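Local atomic coordinates of odorant binding protein, antennal (Anopheles gambiae, PDB entry 3R1V), a protein that probably binds odorants in the mosquito antenna, as expected of a secreted member of the PBP/GOBP family of insect odorant-binding proteins. Residues 7-12 with 76-81. Residues are numbered along the deposited sequence; the frame is centred on the assembly and turned at random.
Sequences PDRYKK and IPDDVK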
loop_
_atom_site.group_PDB
_atom_site.type_symbol
_atom_site.label_atom_id
_atom_site.label_comp_id
_atom_site.label_asym_id
_atom_site.label_seq_id
_atom_site.Cartn_x
_atom_site.Cartn_y
_atom_site.Cartn_z
ATOM N N PRO A 7 -1.440 7.383 -13.894
ATOM C CA PRO A 7 -2.360 7.276 -15.047
ATOM C C PRO A 7 -3.797 6.988 -14.627
ATOM O O PRO A 7 -4.013 6.164 -13.732
ATOM C CB PRO A 7 -1.786 6.110 -15.855
ATOM C CG PRO A 7 -0.354 6.062 -15.493
ATOM C CD PRO A 7 -0.195 6.618 -14.115
ATOM N N ASP A 8 -4.771 7.690 -15.242
ATOM C CA ASP A 8 -6.200 7.558 -14.934
ATOM C C ASP A 8 -6.736 6.121 -15.003
ATOM O O ASP A 8 -7.710 5.808 -14.321
ATOM C CB ASP A 8 -7.046 8.524 -15.777
ATOM C CG ASP A 8 -6.879 9.976 -15.373
ATOM O OD1 ASP A 8 -7.679 10.456 -14.535
ATOM O OD2 ASP A 8 -5.955 10.634 -15.895
ATOM N N ARG A 9 -6.076 5.245 -15.775
ATOM C CA ARG A 9 -6.443 3.835 -15.943
ATOM C C ARG A 9 -6.286 2.958 -14.680
ATOM O O ARG A 9 -6.826 1.850 -14.648
ATOM C CB ARG A 9 -5.673 3.220 -17.117
ATOM C CG ARG A 9 -4.170 3.329 -16.952
ATOM C CD ARG A 9 -3.475 2.131 -17.524
ATOM N NE ARG A 9 -2.266 2.534 -18.237
ATOM C CZ ARG A 9 -1.447 1.687 -18.846
ATOM N NH1 ARG A 9 -1.692 0.383 -18.834
ATOM N NH2 ARG A 9 -0.372 2.141 -19.478
ATOM N N TYR A 10 -5.515 3.424 -13.674
ATOM C CA TYR A 10 -5.309 2.684 -12.423
ATOM C C TYR A 10 -6.353 3.015 -11.385
ATOM O O TYR A 10 -6.468 2.305 -10.383
ATOM C CB TYR A 10 -3.913 2.933 -11.849
ATOM C CG TYR A 10 -2.809 2.326 -12.678
ATOM C CD1 TYR A 10 -2.707 0.949 -12.838
ATOM C CD2 TYR A 10 -1.852 3.126 -13.287
ATOM C CE1 TYR A 10 -1.693 0.383 -13.612
ATOM C CE2 TYR A 10 -0.826 2.572 -14.055
ATOM C CZ TYR A 10 -0.753 1.199 -14.214
ATOM O OH TYR A 10 0.254 0.655 -14.962
ATOM N N LYS A 11 -7.110 4.095 -11.619
ATOM C CA LYS A 11 -8.159 4.579 -10.735
ATOM C C LYS A 11 -9.262 3.540 -10.498
ATOM O O LYS A 11 -9.532 3.193 -9.343
ATOM C CB LYS A 11 -8.701 5.936 -11.241
ATOM C CG LYS A 11 -10.018 6.407 -10.624
ATOM C CD LYS A 11 -10.053 6.229 -9.117
ATOM C CE LYS A 11 -9.979 7.534 -8.458
ATOM N NZ LYS A 11 -9.190 7.480 -7.221
ATOM N N LYS A 12 -9.900 3.064 -11.580
ATOM C CA LYS A 12 -10.977 2.077 -11.541
ATOM C C LYS A 12 -10.581 0.819 -10.729
ATOM O O LYS A 12 -11.274 0.541 -9.752
ATOM C CB LYS A 12 -11.473 1.712 -12.959
ATOM C CG LYS A 12 -11.221 2.783 -14.030
ATOM C CD LYS A 12 -12.366 3.790 -14.146
ATOM C CE LYS A 12 -13.313 3.462 -15.276
ATOM N NZ LYS A 12 -14.126 2.245 -14.997
ATOM N N ILE A 76 3.219 -4.532 -14.729
ATOM C CA ILE A 76 3.176 -3.125 -14.989
ATOM C C ILE A 76 3.777 -2.729 -16.351
ATOM O O ILE A 76 4.794 -3.293 -16.771
ATOM C CB ILE A 76 3.821 -2.474 -13.744
ATOM C CG1 ILE A 76 2.848 -1.569 -12.949
ATOM C CG2 ILE A 76 5.249 -1.970 -13.928
ATOM C CD1 ILE A 76 3.130 -0.087 -12.890
ATOM N N PRO A 77 3.142 -1.767 -17.053
ATOM C CA PRO A 77 3.657 -1.344 -18.361
ATOM C C PRO A 77 4.545 -0.086 -18.342
ATOM O O PRO A 77 5.139 0.230 -19.375
ATOM C CB PRO A 77 2.367 -1.077 -19.141
ATOM C CG PRO A 77 1.368 -0.651 -18.084
ATOM C CD PRO A 77 1.895 -1.047 -16.727
ATOM N N ASP A 78 4.618 0.643 -17.204
ATOM C CA ASP A 78 5.369 1.899 -17.135
ATOM C C ASP A 78 6.625 1.990 -16.258
ATOM O O ASP A 78 6.930 1.080 -15.484
ATOM C CB ASP A 78 4.440 3.122 -16.968
ATOM C CG ASP A 78 3.356 2.995 -15.914
ATOM O OD1 ASP A 78 2.165 3.135 -16.271
ATOM O OD2 ASP A 78 3.699 2.800 -14.727
ATOM N N ASP A 79 7.359 3.110 -16.433
ATOM C CA ASP A 79 8.614 3.487 -15.787
ATOM C C ASP A 79 8.481 3.625 -14.266
ATOM O O ASP A 79 8.339 4.733 -13.739
ATOM C CB ASP A 79 9.153 4.781 -16.436
ATOM C CG ASP A 79 10.618 5.072 -16.182
ATOM O OD1 ASP A 79 11.437 4.130 -16.280
ATOM O OD2 ASP A 79 10.954 6.252 -15.954
ATOM N N VAL A 80 8.532 2.482 -13.566
ATOM C CA VAL A 80 8.406 2.418 -12.111
ATOM C C VAL A 80 9.643 1.775 -11.433
ATOM O O VAL A 80 9.756 1.824 -10.209
ATOM C CB VAL A 80 7.045 1.773 -11.710
ATOM C CG1 VAL A 80 7.110 0.248 -11.705
ATOM C CG2 VAL A 80 6.533 2.310 -10.378
ATOM N N LYS A 81 10.575 1.217 -12.242
ATOM C CA LYS A 81 11.801 0.534 -11.802
ATOM C C LYS A 81 12.657 1.279 -10.770
ATOM O O LYS A 81 12.950 0.699 -9.728
ATOM C CB LYS A 81 12.642 0.120 -13.001
#
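Y10 and R9 span the gap between two backbones that stay well apart: the closest CA pair, P7 and D78, is 9.6 Å apart. Residues 7-12 lead into helix 11-25, with a hydrogen bond from Y10 N to P7 O, while 76-78 belong to the loop ahead of helix 81-91. The Y10 ring lies with its CG anti to the carbonyl carbon (chi1 -69°), which sends the hydroxyl out to the loop. There Y10 OH gives a weak, long hydrogen bond to D78 OD1 at 3.4 Å. That oxygen sits at the ring edge, close to the ring plane, while the carboxylate itself is turned 84° from the ring. The same hydroxyl presses against P77, with Y10 OH and P77 CD 3.0 Å apart, and I76 CD1 lies 3.6 Å from Y10 OH. R9, bent at chi2 and chi3, runs alongside in the opposite sense to P77, so that R9 NH1 comes within 3.3 Å of P77 CG. With D78 it has a looser attraction of opposite charges, beyond a salt bridge: R9 NH2 is 4.2 Å from D78 OD1, which lies well out of the guanidinium plane, so no N-H points at it. At the start of the segment, P7 CG packs against D78 OD1. The I76 side chain is about 8 Å from the bound azo-phenol ligand, close to it but not touching. One weak hydrogen bond, a loose charge attraction and proline contacts, with no salt bridge, thus make a small surface contact and a modest link between the N-terminal segment and the loop.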